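Local coordinates for D-aminopeptidase (PDB 1HI9), which hydrolyses N-terminal residues from peptides containing D-amino acids, as a zinc-dependent, self-compartmentalizing decamer, at residues M150-R156 against T170-T176; P217-F223 against T245-A251; E45-C51 against T198-L202; M35-N40 against L66-H72. All coordinates share one frame; numbering follows the deposited sequence.

How the contacts relate
Three of the four contacts cluster around the seven-stranded mixed sheet, while contact 2 belongs to the separate five-stranded antiparallel sheet. Along the chain the segments of contacts 4 and 3 alternate; contact 3 runs from helix 28-48 to helix 187-203, bracketing contact 1, and contact 2 follows last. Contacts 3 and 4 share helix 28-48, lie about 17 Å apart between centres and touch where F47 CD1 is 4.0 Å from H72 CE1. Contacts 1 and 3 meet through M150, which packs on T198 and A201. Contact 1 pairs strands of the mixed sheet near the zinc site; contact 2, about 28 Å away between centres, pairs strands of the sheet that meets other subunits.

Contact 1: residues M150-R156 against T170-T176; sequences MVAGDDR and TAAVKQT
The carboxylate oxygen D154 OD2 has two donors: across the contact the hydroxyl T176 OG1 gives it a bond of 2.6 Å, on the anti side and 16° out of the carboxylate plane, and R156 N of its own segment adds a weak capping bond. D154 is thus the N-cap of helix 155-162, with OD1 receiving A157 N. Its CG sits between the backbone N and carbonyl carbon (chi1 73°), which turns the carboxylate back over the first helical turn. D155 extends the link: its OD1 takes T176 N at 2.7 Å from above the carboxylate plane, while the D155 side chain crosses that of Q175 at about a right angle. Before these turns the strands pair in parallel, 11° apart, through A171 N to V151 O (3.0 Å), G153 N to A171 O (3.1 Å) and V173 N to G153 O (2.9 Å). On one face A171 CB meets A152 CB at 3.9 Å and M150 CE at 4.1 Å. The segments belong to the beta-alpha-beta unit of strand 148-152, helix 155-162 and strand 169-176. Helix 187-203 packs against M150, A152 and A171, whereas V151 and T170 face helix 155-162.

Contact 2: residues P217-F223 against T245-A251; sequences PVLSIEF and TTVQFQA
S220 and Q248 form a non-hydrogen-bonded pair in an antiparallel ladder of strands 218-223 and 246-250, whose axes run 164° apart within the five-stranded sheet. The Q248 side chain can be followed outward from this pair. Its CB lies 3.8 Å from L219 O, CG and CD pass alongside S220 OG, and the tip NE2 gives that hydroxyl oxygen a weak hydrogen bond of 3.0 Å. CG lies anti to the carbonyl carbon (chi1 -52°) and the chain then runs extended, which carries the amide across to the opposing serine.

Backbone bonds bracket this pair in the regular antiparallel order: L219 exchanges two with F249 and I221 exchanges two with V247. F249 N to L219 O is 2.8 Å. On the same face as S220, E222 CG lies 3.4 Å from T246 OG1, a contact of its aliphatic part, while its OE2 forms a salt bridge with R122.

On the other face L219 and F249 pack on helix 254-268 and V247 on helix 226-232, while I221 lies on strand 121-126 and against the F223 ring. That ring has I221 CG2 over one face, 3.3 Å above the plane and toward the rim, while V247 CG2 comes to its edge, 3.9 Å from F223 CE1. P236 of a neighbouring subunit packs on F249, and S108 of another packs on T245. At the end of the ladder F223 is held twice by T245: F223 N bonds to T245 O, and T245 OG1 donates to F223 O at 2.7 Å.

Contact 3: residues E45-C51 against T198-L202; sequences EAFNSGC and TAFAL
No hydrogen bond crosses between E45 and A199 or anywhere else in this contact, although a glutamate and a serine stand at the interface of helices 28-48 and 187-203. The E45 side chain instead lies against the neighbouring helix, its OE2 3.6 Å from the methyl A199 CB and its methylene CG 4.0 Å from T198 CB. CG is anti to the backbone N (chi1 -172°), and a bend at chi2 (45°) folds the carboxylate back toward its own helix end. There N48 ND2 donates to E45 OE2 at 3.1 Å, on the syn side and 20° out of the carboxylate plane, with a weaker bond to OE1. S49 OG also comes close to both E45 OE2 and E45 O.

L202 is the main apolar side chain of the contact. Its CD1 packs 3.5 Å from S49 CB and 3.8 Å from A46 CA. C51 SG lies against both methyls of L202, 3.8 Å from CD2, whereas S49 CB and A46 CA meet CD1.

The helix stops here in a Schellman motif: C51 N bonds to A46 O and G50 N to F47 O, with G50 at positive phi as the C-prime residue. A46 O also accepts from S49 N, the two donors reaching it from opposite faces of its plane. This turn directs the chain from helix 28-48 toward strand 53-58.

The E45 carboxylate is thus bonded to N48 ND2 within its own segment, and what joins the two helices is van der Waals packing of methyls, methylenes and the C51 sulfur, with a carboxylate oxygen beside A199 CB but no bond across.

Contact 4: residues M35-N40 against L66-H72; sequences MTEEAN and LMVEKLH
Helix 28-48 is met here by residues 66-72, part of the loop between strand 53-58 and strand 76-80, and the helix uses T36 and N40, one turn apart, to hold the loop's backbone. M67 N donates to T36 OG1 at 2.9 Å and nearly straight, 173° at the hydrogen. That hydroxyl is also bonded to R32 O, so it links the loop to the preceding helical turn. T36 CG2, anti to the backbone N, points instead at the backbone of K70 and L71, 3.8 Å from L71 N.

The N40 amide uses both its ends on the loop backbone. ND2 donates to K70 O at 3.1 Å, and the acceptor lies in the amide plane; OD1 accepts a weak bond from H72 N at 2.7 Å. One sound donor bond and one weak accepted bond favour this rotation of the amide, and L71 CD1 lies 3.6 Å from N40 OD1.

Toward the N-terminal end of the helical segment, around M35 and L66, the contact is apolar. L66 CD2 rests 3.6 Å from M35 CG, where the two side chains cross at about a right angle, and A39 CB lies near both L66 CD2 and L71 CD1. The side chain of M35 is about 8 Å from a bound zinc ion and close to the zinc ligands D8 and H60.

E69 makes a salt bridge with R30 of a neighbouring subunit. Within the chain, L66, V68 and L71 pack on L77 of strand 76-80, and A39 on L101 of strand 97-103.

Contact 1: residues M150-R156 against T170-T176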
# COMPACT_ATOMS: atom_id res chain seq x y z
N MET A 150 -28.39 33.32 -18.07
CA MET A 150 -27.06 33.66 -17.61
C MET A 150 -26.11 32.46 -17.63
O MET A 150 -26.53 31.32 -17.46
CB MET A 150 -27.15 34.21 -16.19
CG MET A 150 -25.86 34.80 -15.64
SD MET A 150 -26.08 35.27 -13.92
CE MET A 150 -24.59 34.60 -13.19
N VAL A 151 -24.83 32.75 -17.82
CA VAL A 151 -23.79 31.73 -17.83
C VAL A 151 -22.59 32.32 -17.09
O VAL A 151 -22.10 33.38 -17.47
CB VAL A 151 -23.38 31.35 -19.28
CG1 VAL A 151 -22.18 30.41 -19.25
CG2 VAL A 151 -24.54 30.69 -20.00
N ALA A 152 -22.14 31.64 -16.03
CA ALA A 152 -20.99 32.11 -15.26
C ALA A 152 -19.87 31.08 -15.31
O ALA A 152 -20.11 29.88 -15.39
CB ALA A 152 -21.40 32.36 -13.82
N GLY A 153 -18.64 31.58 -15.27
CA GLY A 153 -17.48 30.71 -15.32
C GLY A 153 -16.27 31.57 -15.61
O GLY A 153 -16.21 32.72 -15.15
N ASP A 154 -15.30 31.05 -16.35
CA ASP A 154 -14.13 31.83 -16.69
C ASP A 154 -14.46 32.72 -17.89
O ASP A 154 -15.55 32.64 -18.45
CB ASP A 154 -12.94 30.92 -17.02
CG ASP A 154 -13.08 30.23 -18.38
OD1 ASP A 154 -14.17 29.71 -18.69
OD2 ASP A 154 -12.10 30.22 -19.12
N ASP A 155 -13.51 33.56 -18.29
CA ASP A 155 -13.72 34.46 -19.41
C ASP A 155 -13.96 33.70 -20.70
O ASP A 155 -14.72 34.16 -21.53
CB ASP A 155 -12.52 35.40 -19.57
CG ASP A 155 -11.22 34.66 -19.90
OD1 ASP A 155 -10.87 33.69 -19.18
OD2 ASP A 155 -10.56 35.07 -20.88
N ARG A 156 -13.32 32.54 -20.88
CA ARG A 156 -13.51 31.77 -22.11
C ARG A 156 -14.89 31.13 -22.22
O ARG A 156 -15.44 31.01 -23.32
CB ARG A 156 -12.45 30.68 -22.26
CG ARG A 156 -11.01 31.17 -22.27
CD ARG A 156 -10.75 32.42 -23.11
NE ARG A 156 -11.02 32.25 -24.53
CZ ARG A 156 -10.27 32.71 -25.53
NH1 ARG A 156 -9.14 33.38 -25.32
NH2 ARG A 156 -10.69 32.48 -26.76
N THR A 170 -23.35 37.13 -19.12
CA THR A 170 -22.25 36.29 -18.68
C THR A 170 -21.52 36.92 -17.50
O THR A 170 -21.47 38.15 -17.37
CB THR A 170 -21.24 36.04 -19.81
OG1 THR A 170 -20.59 37.27 -20.16
CG2 THR A 170 -21.94 35.49 -21.05
N ALA A 171 -20.96 36.07 -16.65
CA ALA A 171 -20.22 36.53 -15.48
C ALA A 171 -18.89 35.80 -15.43
O ALA A 171 -18.83 34.62 -15.11
CB ALA A 171 -21.03 36.26 -14.22
N ALA A 172 -17.82 36.52 -15.74
CA ALA A 172 -16.48 35.96 -15.74
C ALA A 172 -15.85 36.12 -14.37
O ALA A 172 -15.21 37.12 -14.08
CB ALA A 172 -15.62 36.65 -16.81
N VAL A 173 -16.00 35.10 -13.53
CA VAL A 173 -15.46 35.17 -12.19
C VAL A 173 -13.94 35.04 -12.14
O VAL A 173 -13.32 35.30 -11.11
CB VAL A 173 -16.10 34.10 -11.29
CG1 VAL A 173 -17.60 34.34 -11.19
CG2 VAL A 173 -15.84 32.70 -11.87
N LYS A 174 -13.34 34.63 -13.25
CA LYS A 174 -11.89 34.50 -13.29
C LYS A 174 -11.39 34.57 -14.73
O LYS A 174 -12.14 34.31 -15.67
CB LYS A 174 -11.45 33.18 -12.63
CG LYS A 174 -12.11 31.94 -13.21
CD LYS A 174 -11.70 30.69 -12.44
CE LYS A 174 -12.47 29.47 -12.93
NZ LYS A 174 -12.14 28.22 -12.16
N GLN A 175 -10.12 34.93 -14.90
CA GLN A 175 -9.50 35.04 -16.21
C GLN A 175 -8.55 33.87 -16.45
O GLN A 175 -7.70 33.56 -15.62
CB GLN A 175 -8.69 36.33 -16.32
CG GLN A 175 -9.50 37.60 -16.15
CD GLN A 175 -10.48 37.82 -17.27
OE1 GLN A 175 -10.10 37.78 -18.45
NE2 GLN A 175 -11.74 38.07 -16.93
N THR A 176 -8.70 33.22 -17.61
CA THR A 176 -7.86 32.08 -17.95
C THR A 176 -6.47 32.50 -18.43
O THR A 176 -6.35 33.38 -19.28
CB THR A 176 -8.53 31.24 -19.06
OG1 THR A 176 -9.64 30.52 -18.51
CG2 THR A 176 -7.53 30.27 -19.68

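Contact 2: residues P217-F223 against T245-A251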
# COMPACT_ATOMS: atom_id res chain seq x y z
N PRO A 217 -31.94 16.19 -34.93
CA PRO A 217 -30.51 16.49 -34.85
C PRO A 217 -29.57 15.32 -35.07
O PRO A 217 -29.86 14.18 -34.70
CB PRO A 217 -30.37 17.09 -33.46
CG PRO A 217 -31.40 16.36 -32.67
CD PRO A 217 -32.58 16.34 -33.61
N VAL A 218 -28.45 15.61 -35.71
CA VAL A 218 -27.44 14.62 -35.97
C VAL A 218 -26.31 14.92 -35.00
O VAL A 218 -25.67 15.98 -35.07
CB VAL A 218 -26.90 14.70 -37.41
CG1 VAL A 218 -25.73 13.75 -37.59
CG2 VAL A 218 -28.01 14.35 -38.40
N LEU A 219 -26.08 13.99 -34.08
CA LEU A 219 -25.03 14.13 -33.10
C LEU A 219 -23.72 13.60 -33.65
O LEU A 219 -23.68 12.50 -34.21
CB LEU A 219 -25.39 13.36 -31.83
CG LEU A 219 -24.30 13.28 -30.74
CD1 LEU A 219 -23.90 14.68 -30.32
CD2 LEU A 219 -24.81 12.48 -29.54
N SER A 220 -22.66 14.38 -33.53
CA SER A 220 -21.35 13.96 -33.99
C SER A 220 -20.39 14.16 -32.82
O SER A 220 -20.40 15.20 -32.16
CB SER A 220 -20.89 14.78 -35.20
OG SER A 220 -21.51 14.35 -36.39
N ILE A 221 -19.57 13.15 -32.56
CA ILE A 221 -18.61 13.23 -31.49
C ILE A 221 -17.25 12.85 -32.04
O ILE A 221 -17.08 11.75 -32.56
CB ILE A 221 -18.94 12.27 -30.33
CG1 ILE A 221 -20.37 12.49 -29.86
CG2 ILE A 221 -17.94 12.47 -29.19
CD1 ILE A 221 -20.81 11.55 -28.79
N GLU A 222 -16.30 13.76 -31.94
CA GLU A 222 -14.95 13.47 -32.39
C GLU A 222 -14.16 13.12 -31.14
O GLU A 222 -14.06 13.94 -30.22
CB GLU A 222 -14.35 14.70 -33.06
CG GLU A 222 -13.00 14.42 -33.69
CD GLU A 222 -12.38 15.67 -34.31
OE1 GLU A 222 -13.03 16.31 -35.15
OE2 GLU A 222 -11.23 15.99 -33.95
N PHE A 223 -13.61 11.91 -31.10
CA PHE A 223 -12.83 11.47 -29.95
C PHE A 223 -11.33 11.68 -30.17
O PHE A 223 -10.87 11.87 -31.30
CB PHE A 223 -13.12 9.99 -29.67
CG PHE A 223 -14.55 9.71 -29.30
CD1 PHE A 223 -15.47 9.32 -30.26
CD2 PHE A 223 -14.98 9.88 -27.98
CE1 PHE A 223 -16.81 9.09 -29.93
CE2 PHE A 223 -16.32 9.67 -27.63
CZ PHE A 223 -17.24 9.27 -28.60
N THR A 245 -11.99 10.03 -36.37
CA THR A 245 -12.24 9.41 -35.08
C THR A 245 -13.58 9.94 -34.61
O THR A 245 -13.86 10.00 -33.41
CB THR A 245 -11.17 9.79 -34.06
OG1 THR A 245 -11.17 11.21 -33.88
CG2 THR A 245 -9.80 9.32 -34.53
N THR A 246 -14.40 10.32 -35.57
CA THR A 246 -15.72 10.88 -35.30
C THR A 246 -16.80 9.83 -35.52
O THR A 246 -16.78 9.09 -36.50
CB THR A 246 -16.00 12.07 -36.24
OG1 THR A 246 -14.89 12.98 -36.17
CG2 THR A 246 -17.26 12.79 -35.83
N VAL A 247 -17.74 9.76 -34.57
CA VAL A 247 -18.85 8.82 -34.64
C VAL A 247 -20.14 9.64 -34.71
O VAL A 247 -20.29 10.60 -33.97
CB VAL A 247 -18.88 7.90 -33.41
CG1 VAL A 247 -19.99 6.88 -33.55
CG2 VAL A 247 -17.53 7.22 -33.25
N GLN A 248 -21.04 9.26 -35.61
CA GLN A 248 -22.29 10.00 -35.76
C GLN A 248 -23.51 9.18 -35.36
O GLN A 248 -23.52 7.95 -35.44
CB GLN A 248 -22.45 10.48 -37.20
CG GLN A 248 -21.26 11.25 -37.73
CD GLN A 248 -21.56 11.95 -39.03
OE1 GLN A 248 -22.14 11.36 -39.94
NE2 GLN A 248 -21.17 13.23 -39.13
N PHE A 249 -24.55 9.89 -34.94
CA PHE A 249 -25.78 9.26 -34.52
C PHE A 249 -26.98 10.14 -34.89
O PHE A 249 -27.10 11.27 -34.40
CB PHE A 249 -25.77 9.05 -33.00
CG PHE A 249 -27.06 8.52 -32.45
CD1 PHE A 249 -27.40 7.17 -32.60
CD2 PHE A 249 -27.97 9.38 -31.85
CE1 PHE A 249 -28.62 6.70 -32.16
CE2 PHE A 249 -29.20 8.91 -31.40
CZ PHE A 249 -29.53 7.56 -31.56
N GLN A 250 -27.85 9.63 -35.76
CA GLN A 250 -29.04 10.36 -36.17
C GLN A 250 -30.09 10.13 -35.08
O GLN A 250 -30.50 8.99 -34.83
CB GLN A 250 -29.55 9.83 -37.52
CG GLN A 250 -30.93 10.35 -37.92
CD GLN A 250 -30.98 11.86 -38.14
OE1 GLN A 250 -30.46 12.38 -39.13
NE2 GLN A 250 -31.59 12.57 -37.20
N ALA A 251 -30.49 11.21 -34.41
CA ALA A 251 -31.46 11.13 -33.33
C ALA A 251 -32.85 11.57 -33.76
O ALA A 251 -33.01 12.26 -34.77
CB ALA A 251 -31.00 12.00 -32.16

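Contact 3: residues E45-C51 against T198-L202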
# COMPACT_ATOMS: atom_id res chain seq x y z
N GLU A 45 -29.90 35.94 -4.88
CA GLU A 45 -30.33 37.01 -5.76
C GLU A 45 -31.51 36.59 -6.63
O GLU A 45 -32.30 37.43 -7.05
CB GLU A 45 -29.17 37.47 -6.64
CG GLU A 45 -29.49 38.72 -7.45
CD GLU A 45 -30.19 39.78 -6.61
OE1 GLU A 45 -29.73 40.04 -5.47
OE2 GLU A 45 -31.20 40.35 -7.08
N ALA A 46 -31.63 35.30 -6.89
CA ALA A 46 -32.74 34.81 -7.70
C ALA A 46 -34.05 35.09 -6.97
O ALA A 46 -34.99 35.64 -7.55
CB ALA A 46 -32.60 33.31 -7.96
N PHE A 47 -34.10 34.68 -5.71
CA PHE A 47 -35.28 34.89 -4.88
C PHE A 47 -35.52 36.38 -4.69
O PHE A 47 -36.64 36.86 -4.79
CB PHE A 47 -35.11 34.21 -3.52
CG PHE A 47 -35.22 32.72 -3.56
CD1 PHE A 47 -34.21 31.91 -3.06
CD2 PHE A 47 -36.36 32.11 -4.07
CE1 PHE A 47 -34.32 30.53 -3.07
CE2 PHE A 47 -36.48 30.73 -4.09
CZ PHE A 47 -35.46 29.94 -3.59
N ASN A 48 -34.44 37.11 -4.41
CA ASN A 48 -34.53 38.54 -4.20
C ASN A 48 -35.08 39.25 -5.43
O ASN A 48 -35.59 40.36 -5.33
CB ASN A 48 -33.16 39.12 -3.86
CG ASN A 48 -33.20 40.62 -3.65
OD1 ASN A 48 -33.95 41.12 -2.81
ND2 ASN A 48 -32.39 41.34 -4.41
N SER A 49 -34.97 38.60 -6.59
CA SER A 49 -35.44 39.20 -7.83
C SER A 49 -36.83 38.73 -8.25
O SER A 49 -37.24 38.95 -9.39
CB SER A 49 -34.45 38.94 -8.97
OG SER A 49 -33.31 39.78 -8.86
N GLY A 50 -37.55 38.08 -7.34
CA GLY A 50 -38.89 37.63 -7.66
C GLY A 50 -39.11 36.14 -7.82
O GLY A 50 -40.23 35.67 -7.61
N CYS A 51 -38.08 35.40 -8.18
CA CYS A 51 -38.23 33.95 -8.36
C CYS A 51 -38.85 33.30 -7.13
O CYS A 51 -38.49 33.59 -5.99
CB CYS A 51 -36.87 33.31 -8.67
SG CYS A 51 -36.16 33.81 -10.27
N THR A 198 -26.70 38.25 -11.92
CA THR A 198 -27.90 37.45 -11.80
C THR A 198 -29.12 38.37 -11.82
O THR A 198 -30.14 38.05 -12.45
CB THR A 198 -27.91 36.63 -10.49
OG1 THR A 198 -26.79 35.74 -10.49
CG2 THR A 198 -29.19 35.83 -10.37
N ALA A 199 -29.02 39.50 -11.13
CA ALA A 199 -30.12 40.46 -11.10
C ALA A 199 -30.42 40.98 -12.51
O ALA A 199 -31.57 40.97 -12.95
CB ALA A 199 -29.78 41.63 -10.18
N PHE A 200 -29.38 41.42 -13.21
CA PHE A 200 -29.56 41.94 -14.55
C PHE A 200 -30.13 40.89 -15.49
O PHE A 200 -31.01 41.19 -16.31
CB PHE A 200 -28.23 42.43 -15.13
CG PHE A 200 -28.36 43.07 -16.49
CD1 PHE A 200 -28.76 44.40 -16.61
CD2 PHE A 200 -28.14 42.32 -17.64
CE1 PHE A 200 -28.93 44.97 -17.87
CE2 PHE A 200 -28.32 42.88 -18.90
CZ PHE A 200 -28.71 44.21 -19.02
N ALA A 201 -29.64 39.66 -15.38
CA ALA A 201 -30.09 38.58 -16.24
C ALA A 201 -31.58 38.31 -16.09
O ALA A 201 -32.27 38.10 -17.08
CB ALA A 201 -29.30 37.31 -15.93
N LEU A 202 -32.07 38.32 -14.85
CA LEU A 202 -33.48 38.06 -14.60
C LEU A 202 -34.40 39.18 -15.09
O LEU A 202 -35.52 38.91 -15.53
CB LEU A 202 -33.71 37.81 -13.11
CG LEU A 202 -33.30 36.42 -12.61
CD1 LEU A 202 -33.30 36.39 -11.10
CD2 LEU A 202 -34.24 35.39 -13.17

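Contact 4: residues M35-N40 against L66-H72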
# COMPACT_ATOMS: atom_id res chain seq x y z
N MET A 35 -17.76 26.25 -4.09
CA MET A 35 -18.79 25.96 -5.08
C MET A 35 -20.19 26.17 -4.51
O MET A 35 -21.05 26.77 -5.15
CB MET A 35 -18.67 24.53 -5.58
CG MET A 35 -19.76 24.10 -6.55
SD MET A 35 -19.64 22.36 -6.96
CE MET A 35 -20.72 22.22 -8.34
N THR A 36 -20.43 25.64 -3.32
CA THR A 36 -21.73 25.77 -2.68
C THR A 36 -22.02 27.24 -2.40
O THR A 36 -23.13 27.72 -2.66
CB THR A 36 -21.78 24.97 -1.38
OG1 THR A 36 -21.58 23.58 -1.67
CG2 THR A 36 -23.13 25.14 -0.68
N GLU A 37 -21.03 27.96 -1.90
CA GLU A 37 -21.24 29.37 -1.60
C GLU A 37 -21.46 30.19 -2.86
O GLU A 37 -22.27 31.11 -2.85
CB GLU A 37 -20.06 29.90 -0.79
CG GLU A 37 -20.02 29.26 0.58
CD GLU A 37 -18.92 29.81 1.45
OE1 GLU A 37 -17.75 29.80 1.01
OE2 GLU A 37 -19.24 30.24 2.58
N GLU A 38 -20.76 29.84 -3.94
CA GLU A 38 -20.91 30.54 -5.20
C GLU A 38 -22.36 30.42 -5.67
O GLU A 38 -22.96 31.39 -6.10
CB GLU A 38 -19.97 29.96 -6.27
CG GLU A 38 -20.16 30.59 -7.65
CD GLU A 38 -18.84 30.83 -8.38
OE1 GLU A 38 -17.91 31.40 -7.77
OE2 GLU A 38 -18.72 30.48 -9.56
N ALA A 39 -22.90 29.21 -5.57
CA ALA A 39 -24.27 28.97 -5.98
C ALA A 39 -25.25 29.77 -5.10
O ALA A 39 -26.26 30.27 -5.59
CB ALA A 39 -24.60 27.47 -5.90
N ASN A 40 -24.95 29.87 -3.80
CA ASN A 40 -25.82 30.60 -2.90
C ASN A 40 -25.97 32.05 -3.33
O ASN A 40 -27.06 32.61 -3.24
CB ASN A 40 -25.32 30.53 -1.45
CG ASN A 40 -25.57 29.17 -0.81
OD1 ASN A 40 -26.51 28.45 -1.17
ND2 ASN A 40 -24.74 28.82 0.16
N LEU A 66 -22.09 19.77 -4.31
CA LEU A 66 -22.79 20.81 -3.57
C LEU A 66 -23.16 20.24 -2.21
O LEU A 66 -23.66 19.12 -2.12
CB LEU A 66 -24.04 21.25 -4.33
CG LEU A 66 -23.75 22.05 -5.61
CD1 LEU A 66 -25.04 22.29 -6.36
CD2 LEU A 66 -23.08 23.36 -5.25
N MET A 67 -22.91 21.00 -1.16
CA MET A 67 -23.19 20.53 0.20
C MET A 67 -24.61 20.86 0.62
O MET A 67 -24.95 22.02 0.85
CB MET A 67 -22.17 21.12 1.17
CG MET A 67 -20.74 20.90 0.71
SD MET A 67 -19.52 21.21 1.96
CE MET A 67 -19.37 22.98 1.91
N VAL A 68 -25.43 19.82 0.74
CA VAL A 68 -26.83 20.00 1.08
C VAL A 68 -27.05 20.73 2.41
O VAL A 68 -28.03 21.45 2.56
CB VAL A 68 -27.56 18.63 1.10
CG1 VAL A 68 -27.05 17.78 2.25
CG2 VAL A 68 -29.06 18.85 1.20
N GLU A 69 -26.12 20.57 3.35
CA GLU A 69 -26.24 21.23 4.64
C GLU A 69 -25.84 22.71 4.63
O GLU A 69 -26.04 23.42 5.62
CB GLU A 69 -25.43 20.48 5.71
CG GLU A 69 -23.95 20.31 5.40
CD GLU A 69 -23.64 19.05 4.61
OE1 GLU A 69 -23.23 18.03 5.23
OE2 GLU A 69 -23.82 19.06 3.37
N LYS A 70 -25.28 23.18 3.52
CA LYS A 70 -24.87 24.59 3.43
C LYS A 70 -25.51 25.35 2.28
O LYS A 70 -25.35 26.56 2.17
CB LYS A 70 -23.35 24.70 3.33
CG LYS A 70 -22.64 24.63 4.68
CD LYS A 70 -21.14 24.53 4.50
CE LYS A 70 -20.39 24.72 5.81
NZ LYS A 70 -20.48 26.13 6.31
N LEU A 71 -26.25 24.65 1.43
CA LEU A 71 -26.90 25.30 0.31
C LEU A 71 -28.07 26.13 0.83
O LEU A 71 -28.58 25.85 1.92
CB LEU A 71 -27.41 24.26 -0.69
CG LEU A 71 -27.84 24.80 -2.06
CD1 LEU A 71 -26.61 25.21 -2.84
CD2 LEU A 71 -28.63 23.74 -2.82
N HIS A 72 -28.48 27.13 0.07
CA HIS A 72 -29.59 28.00 0.46
C HIS A 72 -30.77 27.09 0.80
O HIS A 72 -31.22 26.31 -0.04
CB HIS A 72 -29.96 28.95 -0.67
CG HIS A 72 -30.84 30.09 -0.26
ND1 HIS A 72 -32.11 29.90 0.25
CD2 HIS A 72 -30.64 31.43 -0.28
CE1 HIS A 72 -32.65 31.08 0.52
NE2 HIS A 72 -31.78 32.02 0.20